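Local coordinates for carbohydrate binding module family 33 and 10 domain protein (Teredinibacter turnerae, PDB 6RW7), which is the catalytic domain of an AA10 lytic polysaccharide monooxygenase, a copper enzyme that probably acts on cellulose by oxidative cleavage of its chains, at residues A[119-123]-A[132-136]; A[66-70]-A[195-199]; A[140-144]-A[168-173]. All coordinates share one frame; numbering follows the deposited sequence.

Interaction 1: A[119-123]-A[132-136]; sequences TKPGF and TWADF
Lys120 grips the 132-136 turn with its backbone N and its ammonium group, tying the start of the loop between strands 111-118 and 142-145 of the immunoglobulin-like LPMO core to a later turn of it. A type I turn from Lys120 to Phe123 faces a 3-10 turn at 133-135, and a single beta bridge pairs Thr119 with Phe136. Lys120 N donates to Asp135 O at 2.8 Å in a nearly straight bond (166°). The side chain runs past that carbonyl and bends only at its last torsion (chi4 84°), which brings NZ to Phe136 O at 2.8 Å and to Ala134 O at 2.9 Å. Both carbonyls receive NZ from well above their planes. With the backbone bond, Lys120 thus serves three consecutive carbonyls, Ala134 to Phe136. Asp135 OD2 accepts Thr132 N at 2.9 Å and salt-bridges Arg129, holding the carboxylate beside the Phe123 ring, whose CE1 lies 3.5 Å from Asp135 CG near the ring plane. Thr119 OG1 bonds to His179 and Val180 of strand 178-187. Its methyl is shared by two rings: CG2 sits over the centre of Phe123 and over one face of Phe136, 3.8 Å from that centroid.

Interaction 2: A[66-70]-A[195-199]; sequences HVCGF and FFSCV
Phe196 and Cys198 reach from strand 193-202 of the immunoglobulin-like LPMO core to the type I turn formed by Val67 to Phe70, one by ring packing and the other by a disulfide. Their alternation along the strand puts both on the side facing the turn. Phe196 comes first. Its ring is nearly parallel to that of Phe70 (planes at 10°), but offset laterally, with little of one ring above the other and centroids 4.7 Å from each other. The offset places Phe70 CB, rather than its ring, over the middle of Phe196, 3.7 Å from the centroid, while Phe196 CE2 comes over the rim of Phe70, 3.5 Å from its CG. On the backbone, a water donates to Cys68 O at 2.7 Å and, more weakly, to Phe196 O, linking turn and strand through two carbonyls. Ser197, next in order, turns its side chain from the turn, and its OG bonds to Ile4 N and Gln11. Cys198 then closes the covalent link to Cys68. Val67 CG1 lies 4.5 Å from Cys198 SG, and Cys68 SG and Cys198 SG are 2.1 Å apart, with a disulfide torsion of -97°.

Interaction 3: A[140-144]-A[168-173]; sequences PFCDE and VTCNVP
Strands 142-144 and 168-172 run roughly antiparallel, at 151°, but their axes stay 7.4 Å apart at the closest, wider than hydrogen-bonded neighbours; each strand pairs within its own sheet, Cys142 bonding to Phe116 of strand 111-118 and Cys170 to Gln96 of strand 96-101. Across this gap Cys142 and Cys170 point at each other and join as a disulfide, their SG atoms 2.1 Å apart. Cys142 SG extends anti to its backbone N (chi1 -175°), which carries the sulfur out toward the other strand. Phe141, which with Cys142 forms a classic beta bulge opposite Phe116, lays one ring face against Pro173, whose CD is 3.9 Å from the ring centroid. The same ring lies beside Val172 CG2. At the other end Glu144 CG meets Val168 CG1 at 4.1 Å. Two waters add polar links: one donates to Phe141 O and accepts from Asn171 N at 2.9 Å, the other donates to Glu144 OE2 and to Thr169 O. Glu144 OE1 is held by Asn154. The chemistry is thus covalent at the centre and apolar towards both ends, with waters bridging polar atoms, implying that the two sheets are joined here without direct backbone bonding.

Interactions 1 and 2 touch, although their centres lie 14 Å apart: Trp133 CZ2 comes within 3.4 Å of Phe70 CE1, and Phe136 CE1 within 3.7 Å of Val67 CG1, so the 3-10 turn packs directly on the disulfide-bearing turn. Interaction 3 follows interaction 1 along the chain, its centre 17 Å away, and makes no packing contact with it; interactions 2 and 3 come no nearer than about 9 Å, but both reach the same mixed sheet. The Phe196 side chain is about 12 Å from the active-site copper (I) ion, held by the LPMO histidine brace of His1 and His107. Val168 is about 14 Å from a separate copper (II) site, Glu5, Asp101 and His165.

Interaction 1: A[119-123]-A[132-136]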
ATOM      1  N   THR A 119      -7.617   7.091  -5.132  1.00  8.99           N
ATOM      2  CA  THR A 119      -8.044   7.381  -6.510  1.00  9.09           C
ATOM      3  C   THR A 119      -9.059   8.536  -6.503  1.00  9.64           C
ATOM      4  O   THR A 119      -9.792   8.745  -5.521  1.00  9.45           O
ATOM      5  CB  THR A 119      -8.529   6.102  -7.196  1.00  9.34           C
ATOM      6  OG1 THR A 119      -9.357   5.365  -6.285  1.00  9.24           O
ATOM      7  CG2 THR A 119      -7.371   5.247  -7.669  1.00  9.49           C
ATOM      8  N   LYS A 120      -9.077   9.281  -7.593  1.00  9.75           N
ATOM      9  CA  LYS A 120     -10.022  10.389  -7.812  1.00  9.92           C
ATOM     10  C   LYS A 120     -11.444   9.855  -7.748  1.00  9.80           C
ATOM     11  O   LYS A 120     -11.705   8.684  -8.013  1.00 10.06           O
ATOM     12  CB  LYS A 120      -9.750  11.030  -9.163  1.00 11.53           C
ATOM     13  CG  LYS A 120      -8.421  11.740  -9.289  1.00 13.10           C
ATOM     14  CD  LYS A 120      -8.349  12.550 -10.560  1.00 15.17           C
ATOM     15  CE  LYS A 120      -7.264  13.597 -10.505  1.00 18.23           C
ATOM     16  NZ  LYS A 120      -5.980  13.006 -10.885  1.00 22.16           N
ATOM     17  N   PRO A 121     -12.419  10.713  -7.401  1.00  9.92           N
ATOM     18  CA  PRO A 121     -13.782  10.222  -7.225  1.00 10.52           C
ATOM     19  C   PRO A 121     -14.387   9.586  -8.482  1.00 10.50           C
ATOM     20  O   PRO A 121     -15.175   8.682  -8.344  1.00 10.79           O
ATOM     21  CB  PRO A 121     -14.571  11.445  -6.753  1.00 11.15           C
ATOM     22  CG  PRO A 121     -13.701  12.612  -7.065  1.00 12.28           C
ATOM     23  CD  PRO A 121     -12.264  12.134  -7.053  1.00 11.12           C
ATOM     24  N   GLY A 122     -14.006  10.063  -9.663  1.00  9.94           N
ATOM     25  CA  GLY A 122     -14.511   9.578 -10.963  1.00 10.48           C
ATOM     26  C   GLY A 122     -13.693   8.434 -11.528  1.00 10.71           C
ATOM     27  O   GLY A 122     -13.947   8.010 -12.661  1.00 11.60           O
ATOM     28  N   PHE A 123     -12.751   7.880 -10.769  1.00 10.26           N
ATOM     29  CA  PHE A 123     -11.896   6.757 -11.233  1.00 10.84           C
ATOM     30  C   PHE A 123     -12.740   5.545 -11.650  1.00 11.28           C
ATOM     31  O   PHE A 123     -13.664   5.179 -10.925  1.00 11.44           O
ATOM     32  CB  PHE A 123     -10.969   6.335 -10.081  1.00 10.81           C
ATOM     33  CG  PHE A 123     -10.169   5.070 -10.293  1.00 10.71           C
ATOM     34  CD1 PHE A 123      -9.132   5.020 -11.213  1.00 11.66           C
ATOM     35  CD2 PHE A 123     -10.440   3.927  -9.558  1.00 10.75           C
ATOM     36  CE1 PHE A 123      -8.373   3.867 -11.369  1.00 11.29           C
ATOM     37  CE2 PHE A 123      -9.676   2.776  -9.718  1.00 10.68           C
ATOM     38  CZ  PHE A 123      -8.628   2.754 -10.606  1.00 10.80           C
ATOM     39  N   THR A 132      -2.073   4.761 -13.137  1.00 13.37           N
ATOM     40  CA  THR A 132      -1.284   5.953 -13.494  1.00 13.40           C
ATOM     41  C   THR A 132      -1.532   7.007 -12.434  1.00 12.44           C
ATOM     42  O   THR A 132      -2.555   6.916 -11.710  1.00 12.13           O
ATOM     43  CB  THR A 132      -1.659   6.513 -14.877  1.00 15.29           C
ATOM     44  OG1 THR A 132      -2.930   7.160 -14.773  1.00 17.61           O
ATOM     45  CG2 THR A 132      -1.695   5.443 -15.940  1.00 16.16           C
ATOM     46  N   TRP A 133      -0.666   8.011 -12.376  1.00 12.41           N
ATOM     47  CA  TRP A 133      -0.836   9.121 -11.415  1.00 12.25           C
ATOM     48  C   TRP A 133      -2.120   9.894 -11.730  1.00 13.05           C
ATOM     49  O   TRP A 133      -2.713  10.453 -10.791  1.00 13.48           O
ATOM     50  CB  TRP A 133       0.404  10.015 -11.332  1.00 12.03           C
ATOM     51  CG  TRP A 133       1.523   9.245 -10.711  1.00 12.19           C
ATOM     52  CD1 TRP A 133       2.692   8.884 -11.303  1.00 11.94           C
ATOM     53  CD2 TRP A 133       1.535   8.667  -9.396  1.00 11.67           C
ATOM     54  NE1 TRP A 133       3.435   8.131 -10.448  1.00 11.98           N
ATOM     55  CE2 TRP A 133       2.755   7.973  -9.275  1.00 11.60           C
ATOM     56  CE3 TRP A 133       0.655   8.666  -8.313  1.00 11.34           C
ATOM     57  CZ2 TRP A 133       3.123   7.289  -8.123  1.00 11.14           C
ATOM     58  CZ3 TRP A 133       1.020   8.000  -7.162  1.00 10.79           C
ATOM     59  CH2 TRP A 133       2.228   7.296  -7.080  1.00 11.02           C
ATOM     60  N   ALA A 134      -2.564   9.913 -12.983  1.00 13.29           N
ATOM     61  CA  ALA A 134      -3.815  10.608 -13.358  1.00 13.72           C
ATOM     62  C   ALA A 134      -5.016   9.952 -12.656  1.00 12.99           C
ATOM     63  O   ALA A 134      -6.031  10.609 -12.506  1.00 13.37           O
ATOM     64  CB  ALA A 134      -3.978  10.578 -14.858  1.00 14.48           C
ATOM     65  N   ASP A 135      -4.907   8.699 -12.207  1.00 11.71           N
ATOM     66  CA  ASP A 135      -5.999   8.005 -11.485  1.00 11.92           C
ATOM     67  C   ASP A 135      -6.128   8.534 -10.053  1.00 11.15           C
ATOM     68  O   ASP A 135      -7.184   8.294  -9.447  1.00 11.43           O
ATOM     69  CB  ASP A 135      -5.744   6.504 -11.416  1.00 12.08           C
ATOM     70  CG  ASP A 135      -5.760   5.805 -12.761  1.00 14.27           C
ATOM     71  OD1 ASP A 135      -6.574   6.238 -13.624  1.00 14.41           O
ATOM     72  OD2 ASP A 135      -4.996   4.803 -12.933  1.00 14.42           O
ATOM     73  N   PHE A 136      -5.092   9.166  -9.506  1.00 11.15           N
ATOM     74  CA  PHE A 136      -4.997   9.479  -8.067  1.00 10.61           C
ATOM     75  C   PHE A 136      -5.144  10.967  -7.811  1.00 11.28           C
ATOM     76  O   PHE A 136      -4.778  11.805  -8.661  1.00 11.04           O
ATOM     77  CB  PHE A 136      -3.663   9.011  -7.479  1.00 10.87           C
ATOM     78  CG  PHE A 136      -3.657   7.523  -7.271  1.00 10.22           C
ATOM     79  CD1 PHE A 136      -3.289   6.642  -8.280  1.00 10.02           C
ATOM     80  CD2 PHE A 136      -4.029   6.998  -6.050  1.00 10.22           C
ATOM     81  CE1 PHE A 136      -3.342   5.271  -8.091  1.00  9.81           C
ATOM     82  CE2 PHE A 136      -4.076   5.628  -5.867  1.00  9.37           C
ATOM     83  CZ  PHE A 136      -3.706   4.773  -6.872  1.00 10.21           C
TER

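Interaction 2: A[66-70]-A[195-199]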
ATOM      1  N   HIS A  66       5.524   3.926 -12.412  1.00 13.89           N
ATOM      2  CA  HIS A  66       4.587   3.016 -11.715  1.00 13.43           C
ATOM      3  C   HIS A  66       4.112   3.621 -10.397  1.00 11.54           C
ATOM      4  O   HIS A  66       4.827   4.414  -9.755  1.00 11.83           O
ATOM      5  CB  HIS A  66       5.229   1.645 -11.485  1.00 14.01           C
ATOM      6  CG  HIS A  66       5.828   1.027 -12.704  1.00 14.83           C
ATOM      7  ND1 HIS A  66       5.066   0.325 -13.629  1.00 15.97           N
ATOM      8  CD2 HIS A  66       7.108   1.011 -13.157  1.00 15.99           C
ATOM      9  CE1 HIS A  66       5.874  -0.108 -14.596  1.00 16.16           C
ATOM     10  NE2 HIS A  66       7.129   0.295 -14.321  1.00 16.64           N
ATOM     11  N   VAL A  67       2.906   3.227 -10.004  1.00 11.32           N
ATOM     12  CA  VAL A  67       2.295   3.662  -8.729  1.00 11.00           C
ATOM     13  C   VAL A  67       2.700   2.705  -7.605  1.00 10.04           C
ATOM     14  O   VAL A  67       3.554   3.063  -6.787  1.00 10.53           O
ATOM     15  CB  VAL A  67       0.774   3.769  -8.905  1.00 10.99           C
ATOM     16  CG1 VAL A  67       0.118   4.043  -7.567  1.00 11.43           C
ATOM     17  CG2 VAL A  67       0.423   4.831  -9.959  1.00 11.46           C
ATOM     18  N   CYS A  68       2.119   1.515  -7.547  1.00 10.24           N
ATOM     19  CA  CYS A  68       2.218   0.648  -6.343  1.00 10.84           C
ATOM     20  C   CYS A  68       3.676   0.251  -6.084  1.00 10.52           C
ATOM     21  O   CYS A  68       4.049   0.185  -4.910  1.00 11.48           O
ATOM     22  CB  CYS A  68       1.313  -0.561  -6.460  1.00 11.43           C
ATOM     23  SG  CYS A  68      -0.420  -0.052  -6.592  1.00 12.25           S
ATOM     24  N   GLY A  69       4.453  -0.017  -7.137  1.00 10.43           N
ATOM     25  CA  GLY A  69       5.864  -0.421  -6.999  1.00 10.17           C
ATOM     26  C   GLY A  69       6.771   0.777  -6.802  1.00 10.75           C
ATOM     27  O   GLY A  69       7.937   0.597  -6.426  1.00 10.61           O
ATOM     28  N   PHE A  70       6.276   1.970  -7.153  1.00 10.00           N
ATOM     29  CA  PHE A  70       6.982   3.278  -7.086  1.00 10.46           C
ATOM     30  C   PHE A  70       8.389   3.204  -7.715  1.00 10.55           C
ATOM     31  O   PHE A  70       9.302   3.899  -7.224  1.00 11.17           O
ATOM     32  CB  PHE A  70       7.011   3.794  -5.648  1.00 10.68           C
ATOM     33  CG  PHE A  70       6.915   5.292  -5.612  1.00 10.42           C
ATOM     34  CD1 PHE A  70       5.706   5.935  -5.836  1.00 10.69           C
ATOM     35  CD2 PHE A  70       8.048   6.064  -5.433  1.00 10.52           C
ATOM     36  CE1 PHE A  70       5.627   7.314  -5.848  1.00 11.01           C
ATOM     37  CE2 PHE A  70       7.961   7.446  -5.447  1.00 10.18           C
ATOM     38  CZ  PHE A  70       6.752   8.070  -5.639  1.00 11.03           C
ATOM     39  N   PHE A 195       8.532   2.531   2.446  1.00  9.42           N
ATOM     40  CA  PHE A 195       7.840   1.321   1.959  1.00  9.62           C
ATOM     41  C   PHE A 195       6.479   1.718   1.416  1.00  9.47           C
ATOM     42  O   PHE A 195       5.898   2.729   1.874  1.00  9.52           O
ATOM     43  CB  PHE A 195       7.733   0.284   3.074  1.00  9.79           C
ATOM     44  CG  PHE A 195       9.092  -0.189   3.499  1.00  9.79           C
ATOM     45  CD1 PHE A 195       9.771   0.473   4.503  1.00 10.79           C
ATOM     46  CD2 PHE A 195       9.701  -1.261   2.856  1.00  9.96           C
ATOM     47  CE1 PHE A 195      11.053   0.073   4.849  1.00 10.68           C
ATOM     48  CE2 PHE A 195      10.988  -1.643   3.188  1.00 10.64           C
ATOM     49  CZ  PHE A 195      11.655  -0.968   4.176  1.00 10.52           C
ATOM     50  N   PHE A 196       6.045   0.999   0.396  1.00  9.38           N
ATOM     51  CA  PHE A 196       4.842   1.330  -0.392  1.00  9.79           C
ATOM     52  C   PHE A 196       3.845   0.183  -0.341  1.00  9.61           C
ATOM     53  O   PHE A 196       4.231  -0.954  -0.404  1.00  9.48           O
ATOM     54  CB  PHE A 196       5.222   1.648  -1.843  1.00  9.76           C
ATOM     55  CG  PHE A 196       6.246   2.738  -1.947  1.00  9.77           C
ATOM     56  CD1 PHE A 196       7.599   2.446  -1.894  1.00  9.99           C
ATOM     57  CD2 PHE A 196       5.850   4.060  -2.027  1.00  9.97           C
ATOM     58  CE1 PHE A 196       8.531   3.464  -1.954  1.00 10.06           C
ATOM     59  CE2 PHE A 196       6.787   5.080  -2.091  1.00 10.46           C
ATOM     60  CZ  PHE A 196       8.127   4.771  -2.044  1.00  9.98           C
ATOM     61  N   SER A 197       2.561   0.511  -0.289  1.00  9.50           N
ATOM     62  CA  SER A 197       1.507  -0.519  -0.190  1.00  9.98           C
ATOM     63  C   SER A 197       0.221   0.006  -0.818  1.00 10.31           C
ATOM     64  O   SER A 197      -0.202   1.127  -0.478  1.00 10.84           O
ATOM     65  CB  SER A 197       1.346  -0.933   1.241  1.00 10.45           C
ATOM     66  OG  SER A 197       0.569  -2.116   1.387  1.00 10.19           O
ATOM     67  N   CYS A 198      -0.351  -0.752  -1.749  1.00 10.46           N
ATOM     68  CA  CYS A 198      -1.656  -0.447  -2.379  1.00  9.96           C
ATOM     69  C   CYS A 198      -2.759  -1.321  -1.789  1.00  9.72           C
ATOM     70  O   CYS A 198      -2.534  -2.515  -1.584  1.00  9.17           O
ATOM     71  CB  CYS A 198      -1.608  -0.673  -3.879  1.00 11.18           C
ATOM     72  SG  CYS A 198      -0.820   0.720  -4.723  1.00 12.80           S
ATOM     73  N   VAL A 199      -3.931  -0.739  -1.586  1.00  9.48           N
ATOM     74  CA  VAL A 199      -5.119  -1.454  -1.078  1.00  9.73           C
ATOM     75  C   VAL A 199      -6.244  -1.296  -2.100  1.00  9.61           C
ATOM     76  O   VAL A 199      -6.623  -0.146  -2.411  1.00  9.43           O
ATOM     77  CB  VAL A 199      -5.555  -0.914   0.296  1.00 10.14           C
ATOM     78  CG1 VAL A 199      -6.629  -1.816   0.876  1.00 10.72           C
ATOM     79  CG2 VAL A 199      -4.381  -0.789   1.256  1.00 10.68           C
TER
HETATM   80  O   HOH W   1       3.229  -1.712  -3.140  1.00 13.16           O

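Interaction 3: A[140-144]-A[168-173]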
ATOM      1  N   PRO A 140      -2.258  13.941  -0.660  1.00 11.33           N
ATOM      2  CA  PRO A 140      -2.707  12.843   0.195  1.00 11.44           C
ATOM      3  C   PRO A 140      -3.968  13.212   0.986  1.00 11.82           C
ATOM      4  O   PRO A 140      -4.104  14.356   1.383  1.00 12.31           O
ATOM      5  CB  PRO A 140      -1.532  12.577   1.144  1.00 12.12           C
ATOM      6  CG  PRO A 140      -0.656  13.794   1.038  1.00 12.65           C
ATOM      7  CD  PRO A 140      -0.960  14.497  -0.271  1.00 11.81           C
ATOM      8  N   PHE A 141      -4.826  12.234   1.258  1.00 10.86           N
ATOM      9  CA  PHE A 141      -6.007  12.443   2.133  1.00 11.55           C
ATOM     10  C   PHE A 141      -5.621  12.254   3.598  1.00 11.78           C
ATOM     11  O   PHE A 141      -6.368  12.683   4.468  1.00 12.96           O
ATOM     12  CB  PHE A 141      -7.149  11.515   1.735  1.00 10.98           C
ATOM     13  CG  PHE A 141      -6.964  10.055   2.064  1.00 10.69           C
ATOM     14  CD1 PHE A 141      -7.279   9.557   3.313  1.00 11.53           C
ATOM     15  CD2 PHE A 141      -6.502   9.171   1.108  1.00 10.58           C
ATOM     16  CE1 PHE A 141      -7.138   8.207   3.600  1.00 11.17           C
ATOM     17  CE2 PHE A 141      -6.394   7.817   1.371  1.00 10.29           C
ATOM     18  CZ  PHE A 141      -6.679   7.344   2.629  1.00  9.87           C
ATOM     19  N   CYS A 142      -4.480  11.621   3.877  1.00 11.88           N
ATOM     20  CA  CYS A 142      -4.017  11.393   5.255  1.00 12.36           C
ATOM     21  C   CYS A 142      -2.497  11.489   5.226  1.00 12.70           C
ATOM     22  O   CYS A 142      -1.887  10.874   4.356  1.00 12.83           O
ATOM     23  CB  CYS A 142      -4.514  10.038   5.736  1.00 13.47           C
ATOM     24  SG  CYS A 142      -4.148   9.662   7.469  1.00 16.41           S
ATOM     25  N   ASP A 143      -1.926  12.319   6.081  1.00 12.64           N
ATOM     26  CA  ASP A 143      -0.464  12.557   6.104  1.00 13.38           C
ATOM     27  C   ASP A 143      -0.141  12.864   7.556  1.00 13.65           C
ATOM     28  O   ASP A 143      -0.470  13.968   8.015  1.00 15.41           O
ATOM     29  CB  ASP A 143      -0.062  13.655   5.119  1.00 14.31           C
ATOM     30  CG  ASP A 143       1.430  13.946   5.096  1.00 16.21           C
ATOM     31  OD1 ASP A 143       2.177  13.308   5.835  1.00 19.81           O
ATOM     32  OD2 ASP A 143       1.806  14.836   4.390  1.00 21.05           O
ATOM     33  N   GLU A 144       0.341  11.856   8.271  1.00 12.64           N
ATOM     34  CA  GLU A 144       0.543  11.937   9.726  1.00 12.01           C
ATOM     35  C   GLU A 144       2.021  11.717   9.986  1.00 11.91           C
ATOM     36  O   GLU A 144       2.529  10.623   9.651  1.00 12.50           O
ATOM     37  CB  GLU A 144      -0.352  10.940  10.440  1.00 11.82           C
ATOM     38  CG  GLU A 144      -1.824  11.244  10.250  1.00 12.38           C
ATOM     39  CD  GLU A 144      -2.339  12.543  10.849  1.00 14.89           C
ATOM     40  OE1 GLU A 144      -1.605  13.211  11.625  1.00 15.28           O
ATOM     41  OE2 GLU A 144      -3.474  12.931  10.492  1.00 15.12           O
ATOM     42  N   VAL A 168      -2.501   3.753  12.136  1.00 12.71           N
ATOM     43  CA  VAL A 168      -2.725   5.176  11.789  1.00 13.36           C
ATOM     44  C   VAL A 168      -4.218   5.368  11.609  1.00 13.74           C
ATOM     45  O   VAL A 168      -4.797   4.626  10.806  1.00 13.47           O
ATOM     46  CB  VAL A 168      -2.057   5.607  10.477  1.00 15.83           C
ATOM     47  CG1 VAL A 168      -2.027   7.121  10.358  1.00 15.71           C
ATOM     48  CG2 VAL A 168      -0.712   5.005  10.221  1.00 18.50           C
ATOM     49  N   THR A 169      -4.789   6.406  12.205  1.00 13.08           N
ATOM     50  CA  THR A 169      -6.217   6.743  12.021  1.00 14.45           C
ATOM     51  C   THR A 169      -6.325   7.866  10.994  1.00 13.56           C
ATOM     52  O   THR A 169      -5.608   8.876  11.127  1.00 13.84           O
ATOM     53  CB  THR A 169      -6.845   7.050  13.379  1.00 17.38           C
ATOM     54  OG1 THR A 169      -6.635   5.885  14.175  1.00 20.96           O
ATOM     55  CG2 THR A 169      -8.319   7.358  13.266  1.00 18.21           C
ATOM     56  N   CYS A 170      -7.189   7.687   9.999  1.00 12.91           N
ATOM     57  CA  CYS A 170      -7.313   8.602   8.849  1.00 13.68           C
ATOM     58  C   CYS A 170      -8.791   8.892   8.623  1.00 13.88           C
ATOM     59  O   CYS A 170      -9.620   8.015   8.892  1.00 14.31           O
ATOM     60  CB  CYS A 170      -6.741   7.987   7.576  1.00 14.13           C
ATOM     61  SG  CYS A 170      -4.947   7.698   7.566  1.00 16.68           S
ATOM     62  N   ASN A 171      -9.083  10.059   8.061  1.00 14.28           N
ATOM     63  CA  ASN A 171     -10.427  10.393   7.539  1.00 14.16           C
ATOM     64  C   ASN A 171     -10.459  10.009   6.056  1.00 13.30           C
ATOM     65  O   ASN A 171      -9.929  10.762   5.228  1.00 13.65           O
ATOM     66  CB  ASN A 171     -10.723  11.881   7.740  1.00 16.59           C
ATOM     67  CG  ASN A 171     -12.102  12.275   7.271  1.00 20.89           C
ATOM     68  OD1 ASN A 171     -13.018  11.455   7.240  1.00 24.89           O
ATOM     69  ND2 ASN A 171     -12.245  13.531   6.882  1.00 24.35           N
ATOM     70  N   VAL A 172     -11.074   8.880   5.732  1.00 11.18           N
ATOM     71  CA  VAL A 172     -11.158   8.389   4.339  1.00 11.21           C
ATOM     72  C   VAL A 172     -12.227   9.184   3.611  1.00 11.17           C
ATOM     73  O   VAL A 172     -13.344   9.291   4.102  1.00 11.09           O
ATOM     74  CB  VAL A 172     -11.430   6.880   4.321  1.00 11.14           C
ATOM     75  CG1 VAL A 172     -11.542   6.368   2.899  1.00 11.39           C
ATOM     76  CG2 VAL A 172     -10.334   6.114   5.056  1.00 11.65           C
ATOM     77  N   PRO A 173     -11.898   9.774   2.442  1.00 11.99           N
ATOM     78  CA  PRO A 173     -12.879  10.523   1.660  1.00 12.31           C
ATOM     79  C   PRO A 173     -14.063   9.666   1.219  1.00 11.59           C
ATOM     80  O   PRO A 173     -13.926   8.453   1.038  1.00 10.68           O
ATOM     81  CB  PRO A 173     -12.086  10.989   0.429  1.00 13.20           C
ATOM     82  CG  PRO A 173     -10.648  11.001   0.883  1.00 14.20           C
ATOM     83  CD  PRO A 173     -10.555   9.841   1.846  1.00 12.93           C
TER
HETATM   84  O   HOH W   2      -6.949  11.838   7.248  1.00 20.31           O
HETATM   85  O   HOH W   3      -5.765  11.522  10.613  1.00 20.68           O